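PDB 3FLK: tartrate dehydrogenase/decarboxylase from Pseudomonas putida, which oxidises tartrate with NAD, converts meso-tartrate to D-glycerate, and oxidatively decarboxylates D-malate to pyruvate, using magnesium or manganese. Local coordinates for residues A[105-110]-A[129-134]; A[263-268]-A[281-286]; A[295-300]-A[341-346]. The protein carries 1 engineered substitution. All coordinates share one frame; numbering follows the deposited sequence.

Followed from the N terminus, the three contacts come in series, each closed before the next opens, so that none nests or crosses. Contact 1 pairs strands 105-111 and 129-135 across the loop between them. Contact 2 joins the two strands of the 266-270/278-282 hairpin and the loops that flank them. Contact 3 closes the longest excursion, bringing the start of helix 299-313 to the loop that follows helix 317-336. Contacts 1 and 2 share one mixed sheet, where I107 N probably bonds to A268 O, and G263 O probably joins contact 2 to A300 N of contact 3. Oxalate lies at contact 1, while NADH runs from contact 2 to contact 3.

Contact 1. Residues A[105-110]-A[129-134]; sequences VNIRPV and DFVVVR. With OXL (oxalate ion), chain G.
R108 and R134 extend from one face of an antiparallel strand pair toward the same carboxylate of the oxalate. R134 NH1 donates an almost straight bond to OXL O2 (2.9 Å, 170°), with O2 at the edge of the R134 guanidinium, in its plane. R108 grips the neighbouring oxygen twice, NH1 and NH2 each 3.0 Å from OXL O4, and NH2 adds a weak bond to O2. The guanidinium planes stand 69° apart, with R134 NH1 over the rim of one R108 face and 3.1 Å from R108 NH2; the anion probably offsets this repulsion. N106 OD1 receives R108 NE from above its carbonyl plane (3.2 Å), while ND2 bonds to N136. S252 also holds R108 NH1, and N245 O takes R134 NE; the oxalate is also hydrogen-bonded by R98 of the same chain and by K192 of the second subunit.

The backbones form three hydrogen-bonded pairs, N106-R134, R108-V132 and V110-F130, with V110 N to F130 O shortest at 2.7 Å. These are two central strands of the mixed sheet of the isocitrate/isopropylmalate dehydrogenase fold, placed between strands 266-270 and 240-243.

Apolar packing occupies both faces. With chi1 61°, F130 CG sits between its backbone N and carbonyl carbon, and the ring offers a face to V110 CB, 3.9 Å from its centroid, in a CH-pi contact. On the opposite face I107 CG2 meets V131 CG2 at 3.7 Å, and I107 CD1 meets V133 CG2, against helix 165-181.

Contact 2. Residues A[263-268]-A[281-286]; sequences GIAPSA and EPVHGS. With NAI (1,4-dihydronicotinamide adenine dinucleotide), chain F.
A265 O is gripped twice: V283 N donates to it almost straight (2.9 Å, 174°), and a water donates at 2.8 Å to A265 O while accepting from H284 N. This bridge ties the loop after strand 278-282 to the approach of strand 266-270. V283 CG2 closes the same corner, 3.8 Å from A265 CB. Farther along, E281 N bonds to S267 O, and the return bond from S267 N to E281 O is weak.

Beyond this pair residues 281-286 turn to the dinucleotide. E281 OE1 accepts from the nicotinamide amide N7N at 3.0 Å, its carboxylate also held by a salt bridge from OE2 to R98. G285 N donates to the diphosphate oxygen O1A (2.7 Å), and S286 N to the ribose O4D. A side chain at G285 would run into nicotinamide C6N.

The H284 ring lies between P282 CB on one face and adenine N6A on the other, and its ND1 bonds in plane to a lone pair of G285 O (2.9 Å), which fixes its rotation. An alanine at H284 would probably leave the adenine amino group without this flat neighbour, open a gap beside P282, and leave G285 O without its side-chain donor.

In the sheet the hairpin is flanked by strands 105-111 and 72-77, while helix 299-313 packs against it, W303 and S304 on P266, A300 and M301 on P282. D253 of helix 245-258 packs against V283.

Contact 3. Residues A[295-300]-A[341-346]; sequences IANPIA and PDMGGT. With NAI (1,4-dihydronicotinamide adenine dinucleotide), chain F.
N297 ND2 donates to D342 OD1 (3.0 Å, 166°), with the acceptor near the amide plane and the bond entering the syn lone pair of the carboxylate. The two side chains cross at about a right angle, their flat groups 59° apart. The selenium of selenomethionine M343 comes within 3.4 Å of N297 ND2, and also touches I299 CD1.

The backbone of N297 reads the adenine edge: its N donates to N1A at 2.9 Å, and its O accepts from N6A at 3.0 Å. D342 CG lies 3.8 Å from adenine C2A, beside the same edge.

Several bonds position these groups. With chi1 -163°, N297 CG is anti to its backbone N, and OD1 accepts from I299 N at 3.0 Å, a capping bond at the start of helix 299-313. T261 and T340 hold the D342 oxygens, and a water donates to both I295 O and D342 OD2. Outermost, P341 CD rests on I295 CB (4.1 Å), while I334 of helix 317-336 lies against both I299 and M343.

The approach to helix 299-313 and the loop after helix 317-336 thus close one end of the NADH site as an adenine pocket, in which the backbone of N297 recognises the base as a paired donor and acceptor.

Contact 1. Residues A[105-110]-A[129-134]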
loop_
_atom_site.group_PDB
_atom_site.type_symbol
_atom_site.label_atom_id
_atom_site.label_comp_id
_atom_site.label_asym_id
_atom_site.label_seq_id
_atom_site.Cartn_x
_atom_site.Cartn_y
_atom_site.Cartn_z
ATOM N N VAL A 105 2.121 -7.950 18.774
ATOM C CA VAL A 105 1.288 -6.775 18.521
ATOM C C VAL A 105 2.158 -5.555 18.234
ATOM O O VAL A 105 2.934 -5.122 19.087
ATOM C CB VAL A 105 0.346 -6.434 19.706
ATOM C CG1 VAL A 105 -0.725 -5.468 19.247
ATOM C CG2 VAL A 105 -0.300 -7.675 20.276
ATOM N N ASN A 106 2.014 -5.005 17.033
ATOM C CA ASN A 106 2.683 -3.759 16.672
ATOM C C ASN A 106 1.650 -2.639 16.586
ATOM O O ASN A 106 0.896 -2.551 15.615
ATOM C CB ASN A 106 3.456 -3.912 15.356
ATOM C CG ASN A 106 4.521 -2.836 15.164
ATOM O OD1 ASN A 106 4.454 -1.759 15.751
ATOM N ND2 ASN A 106 5.516 -3.138 14.343
ATOM N N ILE A 107 1.614 -1.803 17.622
ATOM C CA ILE A 107 0.639 -0.718 17.743
ATOM C C ILE A 107 1.220 0.587 17.213
ATOM O O ILE A 107 2.253 1.053 17.696
ATOM C CB ILE A 107 0.189 -0.514 19.222
ATOM C CG1 ILE A 107 -0.503 -1.768 19.768
ATOM C CG2 ILE A 107 -0.721 0.709 19.359
ATOM C CD1 ILE A 107 -1.889 -2.038 19.172
ATOM N N ARG A 108 0.537 1.178 16.234
ATOM C CA ARG A 108 1.015 2.391 15.574
ATOM C C ARG A 108 -0.118 3.414 15.399
ATOM O O ARG A 108 -0.887 3.334 14.435
ATOM C CB ARG A 108 1.668 2.036 14.226
ATOM C CG ARG A 108 2.935 1.198 14.365
ATOM C CD ARG A 108 3.469 0.679 13.031
ATOM N NE ARG A 108 4.822 0.144 13.177
ATOM C CZ ARG A 108 5.684 -0.033 12.175
ATOM N NH1 ARG A 108 5.350 0.277 10.930
ATOM N NH2 ARG A 108 6.893 -0.520 12.425
ATOM N N PRO A 109 -0.235 4.374 16.342
ATOM C CA PRO A 109 -1.280 5.401 16.245
ATOM C C PRO A 109 -1.035 6.430 15.142
ATOM O O PRO A 109 0.111 6.790 14.859
ATOM C CB PRO A 109 -1.249 6.074 17.623
ATOM C CG PRO A 109 0.128 5.840 18.132
ATOM C CD PRO A 109 0.587 4.530 17.557
ATOM N N VAL A 110 -2.124 6.884 14.529
ATOM C CA VAL A 110 -2.084 7.890 13.476
ATOM C C VAL A 110 -2.980 9.050 13.904
ATOM O O VAL A 110 -4.158 8.850 14.207
ATOM C CB VAL A 110 -2.552 7.311 12.113
ATOM C CG1 VAL A 110 -2.561 8.382 11.040
ATOM C CG2 VAL A 110 -1.670 6.140 11.687
ATOM N N ASP A 129 -7.698 10.212 13.176
ATOM C CA ASP A 129 -7.411 9.736 14.525
ATOM C C ASP A 129 -7.743 8.252 14.623
ATOM O O ASP A 129 -8.866 7.870 14.963
ATOM C CB ASP A 129 -8.196 10.542 15.569
ATOM C CG ASP A 129 -7.564 10.490 16.959
ATOM O OD1 ASP A 129 -6.710 9.612 17.223
ATOM O OD2 ASP A 129 -7.930 11.343 17.799
ATOM N N PHE A 130 -6.760 7.416 14.303
ATOM C CA PHE A 130 -6.948 5.970 14.362
ATOM C C PHE A 130 -5.684 5.224 14.784
ATOM O O PHE A 130 -4.621 5.828 14.954
ATOM C CB PHE A 130 -7.540 5.423 13.046
ATOM C CG PHE A 130 -6.683 5.659 11.829
ATOM C CD1 PHE A 130 -5.697 4.746 11.465
ATOM C CD2 PHE A 130 -6.891 6.776 11.022
ATOM C CE1 PHE A 130 -4.914 4.952 10.333
ATOM C CE2 PHE A 130 -6.116 6.994 9.884
ATOM C CZ PHE A 130 -5.123 6.078 9.540
ATOM N N VAL A 131 -5.815 3.914 14.972
ATOM C CA VAL A 131 -4.696 3.082 15.385
ATOM C C VAL A 131 -4.561 1.856 14.476
ATOM O O VAL A 131 -5.534 1.140 14.217
ATOM C CB VAL A 131 -4.786 2.699 16.897
ATOM C CG1 VAL A 131 -6.092 1.975 17.221
ATOM C CG2 VAL A 131 -3.581 1.870 17.337
ATOM N N VAL A 132 -3.348 1.647 13.973
ATOM C CA VAL A 132 -3.029 0.453 13.204
ATOM C C VAL A 132 -2.519 -0.625 14.154
ATOM O O VAL A 132 -1.582 -0.398 14.921
ATOM C CB VAL A 132 -1.990 0.746 12.092
ATOM C CG1 VAL A 132 -1.568 -0.541 11.374
ATOM C CG2 VAL A 132 -2.547 1.762 11.101
ATOM N N VAL A 133 -3.173 -1.783 14.114
ATOM C CA VAL A 133 -2.768 -2.954 14.878
ATOM C C VAL A 133 -2.180 -3.937 13.867
ATOM O O VAL A 133 -2.904 -4.534 13.066
ATOM C CB VAL A 133 -3.965 -3.580 15.649
ATOM C CG1 VAL A 133 -3.533 -4.816 16.427
ATOM C CG2 VAL A 133 -4.593 -2.553 16.595
ATOM N N ARG A 134 -0.859 -4.076 13.901
ATOM C CA ARG A 134 -0.131 -4.838 12.890
ATOM C C ARG A 134 0.416 -6.145 13.461
ATOM O O ARG A 134 1.090 -6.146 14.493
ATOM C CB ARG A 134 1.003 -3.973 12.318
ATOM C CG ARG A 134 2.000 -4.698 11.421
ATOM C CD ARG A 134 3.276 -3.884 11.284
ATOM N NE ARG A 134 4.270 -4.541 10.437
ATOM C CZ ARG A 134 5.536 -4.152 10.322
ATOM N NH1 ARG A 134 5.980 -3.104 11.005
ATOM N NH2 ARG A 134 6.363 -4.814 9.522
HETATM C C1 OXL G . 9.439 -1.621 8.286
HETATM C C2 OXL G . 8.627 -1.433 9.492
HETATM O O1 OXL G . 9.329 -0.791 7.350
HETATM O O2 OXL G . 8.708 -2.261 10.427
HETATM O O3 OXL G . 10.208 -2.605 8.210
HETATM O O4 OXL G . 7.862 -0.442 9.551
#

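Contact 2. Residues A[263-268]-A[281-286]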
loop_
_atom_site.group_PDB
_atom_site.type_symbol
_atom_site.label_atom_id
_atom_site.label_comp_id
_atom_site.label_asym_id
_atom_site.label_seq_id
_atom_site.Cartn_x
_atom_site.Cartn_y
_atom_site.Cartn_z
ATOM N N GLY A 263 7.446 11.715 10.364
ATOM C CA GLY A 263 8.376 12.044 11.443
ATOM C C GLY A 263 7.837 12.001 12.864
ATOM O O GLY A 263 8.613 12.095 13.816
ATOM N N ILE A 264 6.520 11.860 13.018
ATOM C CA ILE A 264 5.903 11.842 14.352
ATOM C C ILE A 264 5.356 10.473 14.786
ATOM O O ILE A 264 5.044 10.271 15.962
ATOM C CB ILE A 264 4.785 12.921 14.499
ATOM C CG1 ILE A 264 3.579 12.594 13.613
ATOM C CG2 ILE A 264 5.337 14.328 14.212
ATOM C CD1 ILE A 264 2.305 13.329 13.998
ATOM N N ALA A 265 5.262 9.539 13.843
ATOM C CA ALA A 265 4.580 8.261 14.061
ATOM C C ALA A 265 5.374 7.279 14.931
ATOM O O ALA A 265 6.449 6.821 14.533
ATOM C CB ALA A 265 4.220 7.623 12.725
ATOM N N PRO A 266 4.845 6.957 16.127
ATOM C CA PRO A 266 5.503 6.028 17.031
ATOM C C PRO A 266 5.036 4.585 16.830
ATOM O O PRO A 266 4.035 4.343 16.148
ATOM C CB PRO A 266 5.041 6.525 18.396
ATOM C CG PRO A 266 3.640 6.959 18.149
ATOM C CD PRO A 266 3.593 7.471 16.715
ATOM N N SER A 267 5.749 3.641 17.434
ATOM C CA SER A 267 5.321 2.247 17.416
ATOM C C SER A 267 5.687 1.498 18.692
ATOM O O SER A 267 6.783 1.665 19.243
ATOM C CB SER A 267 5.860 1.515 16.188
ATOM O OG SER A 267 7.187 1.085 16.383
ATOM N N ALA A 268 4.745 0.684 19.155
ATOM C CA ALA A 268 4.946 -0.177 20.307
ATOM C C ALA A 268 4.914 -1.634 19.848
ATOM O O ALA A 268 3.886 -2.110 19.359
ATOM C CB ALA A 268 3.866 0.084 21.348
ATOM N N GLU A 281 9.877 2.075 19.446
ATOM C CA GLU A 281 10.657 2.647 18.356
ATOM C C GLU A 281 9.775 3.534 17.482
ATOM O O GLU A 281 8.551 3.379 17.473
ATOM C CB GLU A 281 11.269 1.528 17.494
ATOM C CG GLU A 281 10.228 0.675 16.765
ATOM C CD GLU A 281 10.801 -0.234 15.692
ATOM O OE1 GLU A 281 11.881 0.059 15.138
ATOM O OE2 GLU A 281 10.148 -1.254 15.394
ATOM N N PRO A 282 10.387 4.478 16.745
ATOM C CA PRO A 282 9.621 5.158 15.707
ATOM C C PRO A 282 9.241 4.222 14.560
ATOM O O PRO A 282 9.881 3.184 14.361
ATOM C CB PRO A 282 10.581 6.239 15.207
ATOM C CG PRO A 282 11.930 5.806 15.621
ATOM C CD PRO A 282 11.766 4.988 16.853
ATOM N N VAL A 283 8.195 4.586 13.823
ATOM C CA VAL A 283 7.848 3.889 12.588
ATOM C C VAL A 283 8.973 4.048 11.551
ATOM O O VAL A 283 9.325 3.091 10.857
ATOM C CB VAL A 283 6.493 4.378 12.005
ATOM C CG1 VAL A 283 6.241 3.775 10.625
ATOM C CG2 VAL A 283 5.343 4.025 12.945
ATOM N N HIS A 284 9.546 5.249 11.477
ATOM C CA HIS A 284 10.559 5.578 10.461
ATOM C C HIS A 284 11.854 4.765 10.567
ATOM O O HIS A 284 12.160 4.192 11.610
ATOM C CB HIS A 284 10.864 7.085 10.456
ATOM C CG HIS A 284 11.572 7.576 11.685
ATOM N ND1 HIS A 284 12.862 7.207 12.003
ATOM C CD2 HIS A 284 11.182 8.442 12.650
ATOM C CE1 HIS A 284 13.227 7.804 13.124
ATOM N NE2 HIS A 284 12.226 8.563 13.535
ATOM N N GLY A 285 12.612 4.731 9.475
ATOM C CA GLY A 285 13.891 4.026 9.443
ATOM C C GLY A 285 15.077 4.904 9.790
ATOM O O GLY A 285 14.939 5.903 10.499
ATOM N N SER A 286 16.246 4.522 9.281
ATOM C CA SER A 286 17.506 5.204 9.598
ATOM C C SER A 286 17.751 6.484 8.788
ATOM O O SER A 286 18.693 7.225 9.076
ATOM C CB SER A 286 18.681 4.238 9.437
ATOM O OG SER A 286 18.748 3.740 8.113
HETATM P PA NAI F . 13.109 5.895 6.161
HETATM O O1A NAI F . 11.958 5.915 7.093
HETATM O O2A NAI F . 14.398 5.800 6.869
HETATM O O5B NAI F . 13.093 7.232 5.281
HETATM C C5B NAI F . 12.081 7.517 4.342
HETATM C C4B NAI F . 12.010 9.018 4.086
HETATM O O4B NAI F . 11.435 9.668 5.204
HETATM C C3B NAI F . 13.386 9.630 3.866
HETATM O O3B NAI F . 13.290 10.583 2.835
HETATM C C2B NAI F . 13.704 10.295 5.190
HETATM O O2B NAI F . 14.495 11.451 5.034
HETATM C C1B NAI F . 12.334 10.608 5.769
HETATM N N9A NAI F . 12.337 10.503 7.238
HETATM C C8A NAI F . 12.353 9.352 7.985
HETATM N N7A NAI F . 12.349 9.697 9.291
HETATM C C5A NAI F . 12.330 11.040 9.392
HETATM C C6A NAI F . 12.319 11.902 10.484
HETATM N N6A NAI F . 12.314 11.420 11.724
HETATM N N1A NAI F . 12.301 13.265 10.266
HETATM C C2A NAI F . 12.296 13.771 8.984
HETATM N N3A NAI F . 12.302 12.904 7.908
HETATM C C4A NAI F . 12.324 11.563 8.107
HETATM O O3 NAI F . 12.861 4.660 5.143
HETATM P PN NAI F . 13.734 4.236 3.854
HETATM O O1N NAI F . 14.409 5.409 3.258
HETATM O O2N NAI F . 12.821 3.453 2.989
HETATM O O5D NAI F . 14.825 3.233 4.461
HETATM C C5D NAI F . 16.068 3.682 4.962
HETATM C C4D NAI F . 16.724 2.581 5.794
HETATM O O4D NAI F . 16.005 2.392 6.998
HETATM C C3D NAI F . 16.754 1.226 5.098
HETATM O O3D NAI F . 17.987 0.623 5.405
HETATM C C2D NAI F . 15.623 0.446 5.745
HETATM O O2D NAI F . 15.862 -0.942 5.751
HETATM C C1D NAI F . 15.624 1.032 7.149
HETATM N N1N NAI F . 14.343 0.955 7.879
HETATM C C2N NAI F . 14.381 0.472 9.157
HETATM C C3N NAI F . 13.221 0.391 9.919
HETATM C C7N NAI F . 13.334 0.118 11.392
HETATM O O7N NAI F . 14.610 0.040 11.989
HETATM N N7N NAI F . 12.225 -0.050 12.111
HETATM C C4N NAI F . 12.013 0.813 9.362
HETATM C C5N NAI F . 11.981 1.310 8.059
HETATM C C6N NAI F . 13.161 1.380 7.320
HETATM O O HOH W 1 8.149 7.591 12.478
HETATM O O HOH W 2 7.723 -0.836 14.900
#

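Contact 3. Residues A[295-300]-A[341-346]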
loop_
_atom_site.group_PDB
_atom_site.type_symbol
_atom_site.label_atom_id
_atom_site.label_comp_id
_atom_site.label_asym_id
_atom_site.label_seq_id
_atom_site.Cartn_x
_atom_site.Cartn_y
_atom_site.Cartn_z
ATOM N N ILE A 295 18.346 17.440 11.251
ATOM C CA ILE A 295 17.024 17.989 10.935
ATOM C C ILE A 295 15.942 16.920 11.090
ATOM O O ILE A 295 14.760 17.192 10.880
ATOM C CB ILE A 295 16.956 18.601 9.514
ATOM C CG1 ILE A 295 17.387 17.573 8.457
ATOM C CG2 ILE A 295 17.773 19.903 9.444
ATOM C CD1 ILE A 295 16.950 17.912 7.050
ATOM N N ALA A 296 16.360 15.709 11.456
ATOM C CA ALA A 296 15.437 14.613 11.736
ATOM C C ALA A 296 14.439 14.994 12.829
ATOM O O ALA A 296 14.820 15.530 13.868
ATOM C CB ALA A 296 16.206 13.353 12.129
ATOM N N ASN A 297 13.163 14.734 12.565
ATOM C CA ASN A 297 12.089 14.942 13.534
ATOM C C ASN A 297 12.215 13.928 14.674
ATOM O O ASN A 297 12.177 12.719 14.430
ATOM C CB ASN A 297 10.728 14.797 12.831
ATOM C CG ASN A 297 9.575 15.376 13.634
ATOM O OD1 ASN A 297 9.651 15.513 14.852
ATOM N ND2 ASN A 297 8.494 15.723 12.942
ATOM N N PRO A 298 12.400 14.414 15.921
ATOM C CA PRO A 298 12.514 13.512 17.065
ATOM C C PRO A 298 11.182 13.144 17.728
ATOM O O PRO A 298 11.180 12.366 18.688
ATOM C CB PRO A 298 13.363 14.321 18.045
ATOM C CG PRO A 298 12.966 15.745 17.776
ATOM C CD PRO A 298 12.552 15.828 16.325
ATOM N N ILE A 299 10.068 13.688 17.237
ATOM C CA ILE A 299 8.772 13.474 17.895
ATOM C C ILE A 299 8.356 11.995 17.919
ATOM O O ILE A 299 7.841 11.513 18.930
ATOM C CB ILE A 299 7.644 14.384 17.323
ATOM C CG1 ILE A 299 7.929 15.856 17.663
ATOM C CG2 ILE A 299 6.274 13.969 17.877
ATOM C CD1 ILE A 299 6.990 16.859 17.005
ATOM N N ALA A 300 8.604 11.282 16.821
ATOM C CA ALA A 300 8.302 9.849 16.743
ATOM C C ALA A 300 9.006 9.068 17.849
ATOM O O ALA A 300 8.388 8.245 18.527
ATOM C CB ALA A 300 8.672 9.295 15.372
ATOM N N PRO A 341 11.961 20.882 9.773
ATOM C CA PRO A 341 11.536 21.217 8.403
ATOM C C PRO A 341 10.470 20.308 7.772
ATOM O O PRO A 341 9.722 20.771 6.910
ATOM C CB PRO A 341 12.843 21.138 7.608
ATOM C CG PRO A 341 13.899 21.442 8.615
ATOM C CD PRO A 341 13.427 20.737 9.849
ATOM N N ASP A 342 10.400 19.041 8.183
ATOM C CA ASP A 342 9.379 18.127 7.647
ATOM C C ASP A 342 7.960 18.534 8.064
ATOM O O ASP A 342 6.978 18.110 7.447
ATOM C CB ASP A 342 9.669 16.669 8.032
ATOM C CG ASP A 342 9.616 16.436 9.528
ATOM O OD1 ASP A 342 8.693 15.735 9.993
ATOM O OD2 ASP A 342 10.493 16.962 10.241
HETATM N N MSE A 343 7.866 19.358 9.109
HETATM C CA MSE A 343 6.592 19.899 9.576
HETATM C C MSE A 343 6.458 21.397 9.291
HETATM O O MSE A 343 5.551 22.056 9.803
HETATM C CB MSE A 343 6.415 19.637 11.071
HETATM C CG MSE A 343 6.461 18.177 11.459
HETATM SE SE MSE A 343 5.960 17.947 13.319
HETATM C CE MSE A 343 4.028 18.033 13.124
ATOM N N GLY A 344 7.368 21.930 8.480
ATOM C CA GLY A 344 7.304 23.328 8.058
ATOM C C GLY A 344 8.047 24.305 8.954
ATOM O O GLY A 344 7.966 25.518 8.749
ATOM N N GLY A 345 8.775 23.780 9.940
ATOM C CA GLY A 345 9.531 24.614 10.875
ATOM C C GLY A 345 10.991 24.774 10.495
ATOM O O GLY A 345 11.428 24.280 9.455
ATOM N N THR A 346 11.751 25.459 11.345
ATOM C CA THR A 346 13.164 25.727 11.071
ATOM C C THR A 346 14.093 25.212 12.170
ATOM O O THR A 346 15.309 25.396 12.092
ATOM C CB THR A 346 13.435 27.236 10.856
ATOM O OG1 THR A 346 13.034 27.967 12.021
ATOM C CG2 THR A 346 12.682 27.762 9.634
HETATM P PA NAI F . 13.109 5.895 6.161
HETATM O O1A NAI F . 11.958 5.915 7.093
HETATM O O2A NAI F . 14.398 5.800 6.869
HETATM O O5B NAI F . 13.093 7.232 5.281
HETATM C C5B NAI F . 12.081 7.517 4.342
HETATM C C4B NAI F . 12.010 9.018 4.086
HETATM O O4B NAI F . 11.435 9.668 5.204
HETATM C C3B NAI F . 13.386 9.630 3.866
HETATM O O3B NAI F . 13.290 10.583 2.835
HETATM C C2B NAI F . 13.704 10.295 5.190
HETATM O O2B NAI F . 14.495 11.451 5.034
HETATM C C1B NAI F . 12.334 10.608 5.769
HETATM N N9A NAI F . 12.337 10.503 7.238
HETATM C C8A NAI F . 12.353 9.352 7.985
HETATM N N7A NAI F . 12.349 9.697 9.291
HETATM C C5A NAI F . 12.330 11.040 9.392
HETATM C C6A NAI F . 12.319 11.902 10.484
HETATM N N6A NAI F . 12.314 11.420 11.724
HETATM N N1A NAI F . 12.301 13.265 10.266
HETATM C C2A NAI F . 12.296 13.771 8.984
HETATM N N3A NAI F . 12.302 12.904 7.908
HETATM C C4A NAI F . 12.324 11.563 8.107
HETATM O O3 NAI F . 12.861 4.660 5.143
HETATM P PN NAI F . 13.734 4.236 3.854
HETATM O O1N NAI F . 14.409 5.409 3.258
HETATM O O2N NAI F . 12.821 3.453 2.989
HETATM O O5D NAI F . 14.825 3.233 4.461
HETATM C C5D NAI F . 16.068 3.682 4.962
HETATM C C4D NAI F . 16.724 2.581 5.794
HETATM O O4D NAI F . 16.005 2.392 6.998
HETATM C C3D NAI F . 16.754 1.226 5.098
HETATM O O3D NAI F . 17.987 0.623 5.405
HETATM C C2D NAI F . 15.623 0.446 5.745
HETATM O O2D NAI F . 15.862 -0.942 5.751
HETATM C C1D NAI F . 15.624 1.032 7.149
HETATM N N1N NAI F . 14.343 0.955 7.879
HETATM C C2N NAI F . 14.381 0.472 9.157
HETATM C C3N NAI F . 13.221 0.391 9.919
HETATM C C7N NAI F . 13.334 0.118 11.392
HETATM O O7N NAI F . 14.610 0.040 11.989
HETATM N N7N NAI F . 12.225 -0.050 12.111
HETATM C C4N NAI F . 12.013 0.813 9.362
HETATM C C5N NAI F . 11.981 1.310 8.059
HETATM C C6N NAI F . 13.161 1.380 7.320
HETATM O O HOH W 3 12.958 17.377 8.938
#